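Secreted protein ASP-2 (Necator americanus, PDB 1U53) is a secreted pathogenesis-related-1 protein of the CAP family whose molecular role is not firmly established, studied as a vaccine antigen against human hookworm infection. Local coordinates at residues S30-Q35 with A48-M53; A107-L112 with Q137-E142; K115-N120 with K172-K177. All coordinates share one frame; numbering follows the deposited sequence.

Helix 14-32 comes first in the chain. Contact 1 closes the loop that follows it, laying 48-53 back against the helix end just before strand 54-55. Contact 2 opens only after this, at the end of helix 97-109, and returns at 137-142, joining that helix to helix 133-138 and the turn beyond it. Contact 3 starts at 115-120, within the loop of contact 2, and ends at 172-177, well past its close, so these two cross. All three meet in one region: K51 forms a salt bridge with E142, Q141 pairs through its backbone with I174, and A48 does so with E176. Helices and connecting loops are thereby joined beside the central sheet.

Contact 1: S30-Q35 with A48-M53; sequences SVALGQ and AKMKTM
M50 packs against the last turn of helix 14-32, meeting V31 and A32 from the loop that runs on to strand 54-55. Its CB faces the helix and lies 3.7 Å from CB of A32, which points back at it; here the two paths draw closest, with CA of A32 and CA of M50 6.3 Å apart. One atom further on, CG of M50 is still beside A32 CB, at 4.1 Å. CG stands opposite the backbone N of M50 (chi1 179°), and the chain then bends at both following bonds (chi2 70°, chi3 74°). The sulfur SD is thus a corner rather than a link in a straight rod, and the terminal CE reaches V31, with CG1 of that valine 4.3 Å away. M50 CE also packs on the ring of Y175, while R28 and L193 touch M50 as well.

Each residue type fits its place. Alanine has only a methyl, which lets the loop pass near the helix; valine offers a branch at the level of the methionine tip; and methionine is long and supple enough to touch both. Just beyond, the helix ends in a Schellman motif: Q35 N bonds to S30 O at 2.9 Å and G34 N to V31 O at 3.0 Å. G34 has the positive phi that the motif needs and that glycine adopts easily.

Buried and wholly apolar, the contact between the two segments depends on close fit and the exclusion of water. Polar bonds around it, such as the backbone pairing of A32 with A47 and the bond from R28 to K51 O, probably help to fix the loop's position.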
loop_
_atom_site.group_PDB
_atom_site.type_symbol
_atom_site.label_atom_id
_atom_site.label_comp_id
_atom_site.label_asym_id
_atom_site.label_seq_id
_atom_site.Cartn_x
_atom_site.Cartn_y
_atom_site.Cartn_z
ATOM N N SER A 30 4.355 11.670 -2.022
ATOM C CA SER A 30 5.786 11.935 -1.726
ATOM C C SER A 30 6.728 11.273 -2.722
ATOM O O SER A 30 7.670 11.888 -3.186
ATOM C CB SER A 30 6.161 11.509 -0.309
ATOM O OG SER A 30 6.353 10.107 -0.145
ATOM N N VAL A 31 6.493 10.004 -3.041
ATOM C CA VAL A 31 7.342 9.325 -4.010
ATOM C C VAL A 31 7.220 10.029 -5.369
ATOM O O VAL A 31 8.228 10.342 -6.004
ATOM C CB VAL A 31 6.933 7.831 -4.136
ATOM C CG1 VAL A 31 7.588 7.188 -5.379
ATOM C CG2 VAL A 31 7.247 7.129 -2.840
ATOM N N ALA A 32 5.999 10.259 -5.832
ATOM C CA ALA A 32 5.767 10.834 -7.160
ATOM C C ALA A 32 6.428 12.201 -7.332
ATOM O O ALA A 32 6.947 12.528 -8.418
ATOM C CB ALA A 32 4.256 10.882 -7.463
ATOM N N LEU A 33 6.474 12.999 -6.276
ATOM C CA LEU A 33 7.036 14.341 -6.360
ATOM C C LEU A 33 8.549 14.367 -6.207
ATOM O O LEU A 33 9.189 15.454 -6.239
ATOM C CB LEU A 33 6.419 15.163 -5.214
ATOM C CG LEU A 33 4.925 15.466 -5.319
ATOM C CD1 LEU A 33 4.399 16.153 -4.049
ATOM C CD2 LEU A 33 4.657 16.365 -6.516
ATOM N N GLY A 34 9.144 13.188 -5.995
ATOM C CA GLY A 34 10.587 13.074 -5.820
ATOM C C GLY A 34 11.113 13.360 -4.435
ATOM O O GLY A 34 12.290 13.693 -4.283
ATOM N N GLN A 35 10.235 13.236 -3.434
ATOM C CA GLN A 35 10.542 13.705 -2.082
ATOM C C GLN A 35 10.872 12.558 -1.124
ATOM O O GLN A 35 11.152 12.795 0.040
ATOM C CB GLN A 35 9.329 14.430 -1.508
ATOM C CG GLN A 35 8.939 15.673 -2.293
ATOM C CD GLN A 35 7.776 16.373 -1.645
ATOM O OE1 GLN A 35 7.149 15.825 -0.770
ATOM N NE2 GLN A 35 7.464 17.561 -2.095
ATOM N N ALA A 48 5.549 9.764 -13.343
ATOM C CA ALA A 48 4.858 10.569 -14.371
ATOM C C ALA A 48 3.335 10.499 -14.279
ATOM O O ALA A 48 2.638 11.366 -14.830
ATOM C CB ALA A 48 5.282 10.098 -15.775
ATOM N N LYS A 49 2.815 9.445 -13.647
ATOM C CA LYS A 49 1.359 9.208 -13.613
ATOM C C LYS A 49 0.970 8.311 -12.439
ATOM O O LYS A 49 0.306 7.246 -12.601
ATOM C CB LYS A 49 0.838 8.638 -14.938
ATOM C CG LYS A 49 1.468 7.334 -15.405
ATOM C CD LYS A 49 0.883 6.920 -16.798
ATOM C CE LYS A 49 -0.611 6.623 -16.700
ATOM N NZ LYS A 49 -1.147 6.115 -18.065
ATOM N N MET A 50 1.414 8.705 -11.243
ATOM C CA MET A 50 1.052 7.926 -10.057
ATOM C C MET A 50 -0.433 8.145 -9.740
ATOM O O MET A 50 -0.884 9.291 -9.524
ATOM C CB MET A 50 1.928 8.402 -8.892
ATOM C CG MET A 50 1.659 7.698 -7.589
ATOM S SD MET A 50 2.190 5.970 -7.566
ATOM C CE MET A 50 3.977 6.124 -7.458
ATOM N N LYS A 51 -1.195 7.054 -9.678
ATOM C CA LYS A 51 -2.638 7.201 -9.560
ATOM C C LYS A 51 -3.061 7.319 -8.090
ATOM O O LYS A 51 -2.458 6.697 -7.198
ATOM C CB LYS A 51 -3.345 6.031 -10.271
ATOM C CG LYS A 51 -2.873 5.874 -11.739
ATOM C CD LYS A 51 -3.851 4.986 -12.540
ATOM C CE LYS A 51 -3.562 5.070 -14.080
ATOM N NZ LYS A 51 -4.378 4.020 -14.758
ATOM N N THR A 52 -4.089 8.134 -7.880
ATOM C CA THR A 52 -4.762 8.199 -6.567
ATOM C C THR A 52 -5.511 6.892 -6.283
ATOM O O THR A 52 -6.233 6.360 -7.169
ATOM C CB THR A 52 -5.776 9.372 -6.578
ATOM O OG1 THR A 52 -5.095 10.593 -6.873
ATOM C CG2 THR A 52 -6.372 9.560 -5.213
ATOM N N MET A 53 -5.391 6.405 -5.046
ATOM C CA MET A 53 -6.187 5.281 -4.580
ATOM C C MET A 53 -7.536 5.727 -3.992
ATOM O O MET A 53 -7.695 6.848 -3.477
ATOM C CB MET A 53 -5.465 4.463 -3.497
ATOM C CG MET A 53 -4.275 3.686 -3.997
ATOM S SD MET A 53 -3.416 2.956 -2.597
ATOM C CE MET A 53 -2.469 1.684 -3.418
#

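Contact 2: A107-L112 with Q137-E142; sequences AWFGEL and QMVWQE
F109 and M138 mark the nearest approach of the backbones, 7.1 Å between their CA atoms, where the last turn of helix 97-109 faces the end of helix 133-138. The gap is filled chiefly by M138. Its chi1 (-78°) and straight chi2 (-176°) carry SD into the crook between two successive residues of the opposite helix, and the bend at chi3 only turns CE. SD lies 3.5 Å from W108 CB, 3.6 Å from the backbone N of F109 and 3.9 Å from F109 CB. It sits at the edge of the W108 ring, near its plane, and does not cover the indole face.

The ring edge of F109 meets V139. CG1 of V139 is 4.1 Å from F109 CE1, near the ring plane, and the two side chains cross at about a right angle. F109 also packs against L27 and V31 and meets Y135 edge-to-face, so the ring joins three helices. The indole of W108 stacks on H134 and gives its NE1 hydrogen to I87 O, which satisfies a buried polar group and fixes the ring.

Further along, Q141 NE2 donates an almost straight bond to E142 OE2 (2.8 Å, 169°), in the plane of the amide and on the anti lone pair of the carboxylate. The other oxygen, OE1, is held by K51.

Segment 137-142 begins with the end of the CAP signature GHYTQMVW, and 107-112 carries E111, which bonds to H134 of that signature, a pair that in relatives lines the central cavity. Between the segments themselves the chemistry is buried sulfur, CH and ring-edge packing without a polar bond, so they are held by shape, while W108 NE1 and E111 find their polar partners elsewhere.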
loop_
_atom_site.group_PDB
_atom_site.type_symbol
_atom_site.label_atom_id
_atom_site.label_comp_id
_atom_site.label_asym_id
_atom_site.label_seq_id
_atom_site.Cartn_x
_atom_site.Cartn_y
_atom_site.Cartn_z
ATOM N N ALA A 107 5.691 0.771 8.428
ATOM C CA ALA A 107 6.603 -0.386 8.346
ATOM C C ALA A 107 6.773 -0.831 6.901
ATOM O O ALA A 107 7.859 -1.225 6.468
ATOM C CB ALA A 107 6.053 -1.561 9.171
ATOM N N TRP A 108 5.663 -0.807 6.172
ATOM C CA TRP A 108 5.699 -1.214 4.757
ATOM C C TRP A 108 6.487 -0.208 3.951
ATOM O O TRP A 108 7.373 -0.565 3.162
ATOM C CB TRP A 108 4.288 -1.348 4.183
ATOM C CG TRP A 108 3.475 -2.460 4.857
ATOM C CD1 TRP A 108 3.952 -3.617 5.427
ATOM C CD2 TRP A 108 2.052 -2.499 4.986
ATOM N NE1 TRP A 108 2.896 -4.357 5.950
ATOM C CE2 TRP A 108 1.728 -3.674 5.703
ATOM C CE3 TRP A 108 1.011 -1.607 4.608
ATOM C CZ2 TRP A 108 0.413 -4.030 5.982
ATOM C CZ3 TRP A 108 -0.302 -1.962 4.904
ATOM C CH2 TRP A 108 -0.578 -3.165 5.619
ATOM N N PHE A 109 6.122 1.058 4.099
ATOM C CA PHE A 109 6.766 2.099 3.306
ATOM C C PHE A 109 8.230 2.227 3.667
ATOM O O PHE A 109 9.041 2.584 2.816
ATOM C CB PHE A 109 6.044 3.412 3.521
ATOM C CG PHE A 109 6.540 4.493 2.603
ATOM C CD1 PHE A 109 6.037 4.590 1.298
ATOM C CD2 PHE A 109 7.510 5.383 3.035
ATOM C CE1 PHE A 109 6.495 5.587 0.448
ATOM C CE2 PHE A 109 7.990 6.367 2.166
ATOM C CZ PHE A 109 7.485 6.473 0.892
ATOM N N GLY A 110 8.575 1.891 4.908
ATOM C CA GLY A 110 9.948 2.080 5.392
ATOM C C GLY A 110 10.996 1.224 4.706
ATOM O O GLY A 110 12.179 1.534 4.801
ATOM N N GLU A 111 10.553 0.201 3.964
ATOM C CA GLU A 111 11.438 -0.650 3.133
ATOM C C GLU A 111 12.267 0.192 2.150
ATOM O O GLU A 111 13.421 -0.151 1.868
ATOM C CB GLU A 111 10.593 -1.716 2.420
ATOM C CG GLU A 111 10.051 -2.701 3.457
ATOM C CD GLU A 111 9.182 -3.787 2.894
ATOM O OE1 GLU A 111 8.754 -3.661 1.722
ATOM O OE2 GLU A 111 8.941 -4.785 3.658
ATOM N N LEU A 112 11.688 1.281 1.618
ATOM C CA LEU A 112 12.425 2.085 0.627
ATOM C C LEU A 112 13.658 2.707 1.298
ATOM O O LEU A 112 14.766 2.564 0.786
ATOM C CB LEU A 112 11.516 3.205 0.077
ATOM C CG LEU A 112 12.211 4.260 -0.814
ATOM C CD1 LEU A 112 12.794 3.625 -2.094
ATOM C CD2 LEU A 112 11.191 5.395 -1.110
ATOM N N GLN A 137 4.269 -2.552 -3.434
ATOM C CA GLN A 137 2.824 -2.627 -3.579
ATOM C C GLN A 137 2.127 -1.301 -3.172
ATOM O O GLN A 137 1.183 -0.868 -3.812
ATOM C CB GLN A 137 2.250 -3.858 -2.842
ATOM C CG GLN A 137 0.734 -3.948 -2.889
ATOM C CD GLN A 137 0.140 -4.095 -4.323
ATOM O OE1 GLN A 137 -0.193 -3.084 -5.008
ATOM N NE2 GLN A 137 -0.061 -5.338 -4.744
ATOM N N MET A 138 2.626 -0.633 -2.122
ATOM C CA MET A 138 1.964 0.590 -1.710
ATOM C C MET A 138 2.031 1.627 -2.834
ATOM O O MET A 138 1.109 2.418 -2.976
ATOM C CB MET A 138 2.646 1.201 -0.478
ATOM C CG MET A 138 2.266 0.474 0.791
ATOM S SD MET A 138 3.008 1.285 2.255
ATOM C CE MET A 138 1.879 2.696 2.381
ATOM N N VAL A 139 3.159 1.693 -3.564
ATOM C CA VAL A 139 3.312 2.717 -4.599
ATOM C C VAL A 139 3.200 2.195 -6.038
ATOM O O VAL A 139 3.685 2.840 -6.966
ATOM C CB VAL A 139 4.638 3.522 -4.434
ATOM C CG1 VAL A 139 4.713 4.189 -2.991
ATOM C CG2 VAL A 139 5.888 2.618 -4.670
ATOM N N TRP A 140 2.560 1.029 -6.211
ATOM C CA TRP A 140 2.359 0.471 -7.545
ATOM C C TRP A 140 1.400 1.377 -8.340
ATOM O O TRP A 140 0.279 1.636 -7.916
ATOM C CB TRP A 140 1.775 -0.936 -7.406
ATOM C CG TRP A 140 1.911 -1.743 -8.674
ATOM C CD1 TRP A 140 0.977 -1.953 -9.634
ATOM C CD2 TRP A 140 3.073 -2.488 -9.055
ATOM N NE1 TRP A 140 1.492 -2.812 -10.614
ATOM C CE2 TRP A 140 2.785 -3.116 -10.294
ATOM C CE3 TRP A 140 4.340 -2.657 -8.485
ATOM C CZ2 TRP A 140 3.733 -3.914 -10.957
ATOM C CZ3 TRP A 140 5.277 -3.436 -9.133
ATOM C CH2 TRP A 140 4.969 -4.060 -10.368
ATOM N N GLN A 141 1.867 1.875 -9.484
ATOM C CA GLN A 141 1.175 2.943 -10.200
ATOM C C GLN A 141 -0.253 2.558 -10.478
ATOM O O GLN A 141 -1.163 3.382 -10.299
ATOM C CB GLN A 141 1.931 3.224 -11.485
ATOM C CG GLN A 141 1.135 4.048 -12.482
ATOM C CD GLN A 141 1.925 4.196 -13.729
ATOM O OE1 GLN A 141 2.995 4.741 -13.697
ATOM N NE2 GLN A 141 1.397 3.695 -14.843
ATOM N N GLU A 142 -0.438 1.333 -10.975
ATOM C CA GLU A 142 -1.738 0.932 -11.491
ATOM C C GLU A 142 -2.703 0.434 -10.427
ATOM O O GLU A 142 -3.900 0.220 -10.707
ATOM C CB GLU A 142 -1.559 -0.064 -12.631
ATOM C CG GLU A 142 -0.853 0.610 -13.830
ATOM C CD GLU A 142 -1.709 1.652 -14.469
ATOM O OE1 GLU A 142 -2.952 1.488 -14.444
ATOM O OE2 GLU A 142 -1.172 2.646 -15.024
#

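Contact 3: K115-N120 with K172-K177; sequences KGVGQN and KDIYEK
K177 supplies the direct polar link to the 115-120 segment: its NZ donates a hydrogen bond of 2.8 Å to the backbone O of Q119. The ammonium group does not come in on a lone pair. It stands above the carbonyl plane, 36° out of it, with a C=O...N angle of 142°. The lysine chain is bent at chi3 (-76°), which brings CE alongside the same oxygen, 3.5 Å from Q119 O. A long, flexible side chain suits this place, since the backbones stay well apart, 9.1 Å between CA of Q119 and CA of K177.

A second polar link passes through water. One molecule gives a hydrogen to each side, 2.9 Å to N120 OD1 and 2.6 Å to D173 OD1, and so joins two acceptors that could not bond to each other directly. N120 OD1 also accepts from the backbone N of K122, which helps to hold the amide in position.

The apolar part lies deeper. V117 CG1 meets I174 CD1 at 4.3 Å; both side chains point across the gap, and both rest on helix 133-138, V117 on Y135 and I174 on T136. Branched aliphatic residues suit this single, partly buried contact beneath the polar links.

Flanking V117, G116 and G118 both have positive phi, at backbone angles where a side chain would run into the preceding carbonyl. D38 takes the N-H of V117 on OD1 and that of G118 on OD2, steadying this part of the loop.

Beyond K115, which ends helix 111-115, both segments are irregular. Such segments, tied by a lysine-to-carbonyl bond and a water bridge over one small apolar contact, are in keeping with the CAP fold, an alpha-beta-alpha sandwich whose helices and strands are joined by long loops.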
loop_
_atom_site.group_PDB
_atom_site.type_symbol
_atom_site.label_atom_id
_atom_site.label_comp_id
_atom_site.label_asym_id
_atom_site.label_seq_id
_atom_site.Cartn_x
_atom_site.Cartn_y
_atom_site.Cartn_z
ATOM N N LYS A 115 16.028 -0.590 3.105
ATOM C CA LYS A 115 16.607 -1.594 2.211
ATOM C C LYS A 115 17.094 -1.000 0.890
ATOM O O LYS A 115 18.021 -1.559 0.277
ATOM C CB LYS A 115 15.624 -2.726 1.921
ATOM C CG LYS A 115 15.080 -3.371 3.243
ATOM C CD LYS A 115 16.187 -3.716 4.201
ATOM C CE LYS A 115 15.750 -4.812 5.193
ATOM N NZ LYS A 115 16.781 -5.007 6.273
ATOM N N GLY A 116 16.454 0.074 0.398
ATOM C CA GLY A 116 16.852 0.659 -0.878
ATOM C C GLY A 116 16.166 -0.005 -2.064
ATOM O O GLY A 116 15.945 -1.230 -2.076
ATOM N N VAL A 117 15.795 0.795 -3.060
ATOM C CA VAL A 117 15.248 0.244 -4.281
ATOM C C VAL A 117 16.152 0.633 -5.459
ATOM O O VAL A 117 16.631 -0.240 -6.204
ATOM C CB VAL A 117 13.840 0.814 -4.507
ATOM C CG1 VAL A 117 13.357 0.524 -5.910
ATOM C CG2 VAL A 117 12.894 0.208 -3.445
ATOM N N GLY A 118 16.399 1.930 -5.597
ATOM C CA GLY A 118 17.246 2.407 -6.719
ATOM C C GLY A 118 16.478 3.000 -7.862
ATOM O O GLY A 118 15.233 3.116 -7.813
ATOM N N GLN A 119 17.199 3.393 -8.920
ATOM C CA GLN A 119 16.539 4.131 -10.019
ATOM C C GLN A 119 15.920 3.214 -11.060
ATOM O O GLN A 119 15.090 3.657 -11.869
ATOM C CB GLN A 119 17.544 5.048 -10.715
ATOM C CG GLN A 119 18.150 6.089 -9.828
ATOM C CD GLN A 119 17.110 6.896 -9.110
ATOM O OE1 GLN A 119 16.440 7.752 -9.713
ATOM N NE2 GLN A 119 16.943 6.624 -7.806
ATOM N N ASN A 120 16.282 1.926 -11.055
ATOM C CA ASN A 120 15.640 0.980 -11.960
ATOM C C ASN A 120 14.448 0.335 -11.278
ATOM O O ASN A 120 14.617 -0.467 -10.344
ATOM C CB ASN A 120 16.595 -0.158 -12.376
ATOM C CG ASN A 120 15.986 -1.081 -13.430
ATOM O OD1 ASN A 120 14.786 -1.037 -13.713
ATOM N ND2 ASN A 120 16.852 -1.895 -14.068
ATOM N N LYS A 172 7.821 -6.288 -14.275
ATOM C CA LYS A 172 7.198 -5.026 -14.695
ATOM C C LYS A 172 7.688 -3.905 -13.803
ATOM O O LYS A 172 8.142 -4.156 -12.717
ATOM C CB LYS A 172 5.669 -5.040 -14.554
ATOM C CG LYS A 172 4.954 -6.193 -15.211
ATOM C CD LYS A 172 5.074 -6.101 -16.719
ATOM C CE LYS A 172 4.350 -7.274 -17.368
ATOM N NZ LYS A 172 2.852 -7.080 -17.357
ATOM N N ASP A 173 7.520 -2.677 -14.278
ATOM C CA ASP A 173 7.962 -1.490 -13.535
ATOM C C ASP A 173 6.951 -1.120 -12.468
ATOM O O ASP A 173 5.743 -1.110 -12.703
ATOM C CB ASP A 173 8.092 -0.294 -14.466
ATOM C CG ASP A 173 9.334 -0.355 -15.339
ATOM O OD1 ASP A 173 10.184 -1.251 -15.163
ATOM O OD2 ASP A 173 9.485 0.553 -16.158
ATOM N N ILE A 174 7.465 -0.713 -11.312
ATOM C CA ILE A 174 6.585 -0.300 -10.204
ATOM C C ILE A 174 5.744 0.910 -10.609
ATOM O O ILE A 174 4.535 0.988 -10.357
ATOM C CB ILE A 174 7.431 0.080 -8.963
ATOM C CG1 ILE A 174 8.318 -1.115 -8.482
ATOM C CG2 ILE A 174 6.507 0.603 -7.828
ATOM C CD1 ILE A 174 9.602 -0.600 -7.738
ATOM N N TYR A 175 6.402 1.895 -11.205
ATOM C CA TYR A 175 5.680 2.996 -11.840
ATOM C C TYR A 175 6.536 3.542 -12.978
ATOM O O TYR A 175 7.730 3.256 -13.046
ATOM C CB TYR A 175 5.341 4.104 -10.813
ATOM C CG TYR A 175 6.495 4.668 -9.994
ATOM C CD1 TYR A 175 7.261 5.740 -10.474
ATOM C CD2 TYR A 175 6.838 4.131 -8.726
ATOM C CE1 TYR A 175 8.327 6.288 -9.720
ATOM C CE2 TYR A 175 7.895 4.679 -7.969
ATOM C CZ TYR A 175 8.637 5.736 -8.475
ATOM O OH TYR A 175 9.660 6.237 -7.742
ATOM N N GLU A 176 5.893 4.306 -13.856
ATOM C CA GLU A 176 6.549 5.034 -14.950
ATOM C C GLU A 176 7.257 6.270 -14.431
ATOM O O GLU A 176 6.641 7.084 -13.775
ATOM C CB GLU A 176 5.489 5.458 -15.978
ATOM C CG GLU A 176 6.062 6.290 -17.111
ATOM C CD GLU A 176 5.091 6.558 -18.256
ATOM O OE1 GLU A 176 4.013 5.913 -18.359
ATOM O OE2 GLU A 176 5.413 7.444 -19.082
ATOM N N LYS A 177 8.535 6.443 -14.777
ATOM C CA LYS A 177 9.299 7.625 -14.322
ATOM C C LYS A 177 9.051 8.842 -15.208
ATOM O O LYS A 177 8.938 8.723 -16.430
ATOM C CB LYS A 177 10.808 7.336 -14.339
ATOM C CG LYS A 177 11.196 6.226 -13.331
ATOM C CD LYS A 177 12.716 6.033 -13.216
ATOM C CE LYS A 177 13.341 5.302 -14.373
ATOM N NZ LYS A 177 14.875 5.375 -14.110
HETATM O O HOH W 1 12.621 -0.333 -15.531
#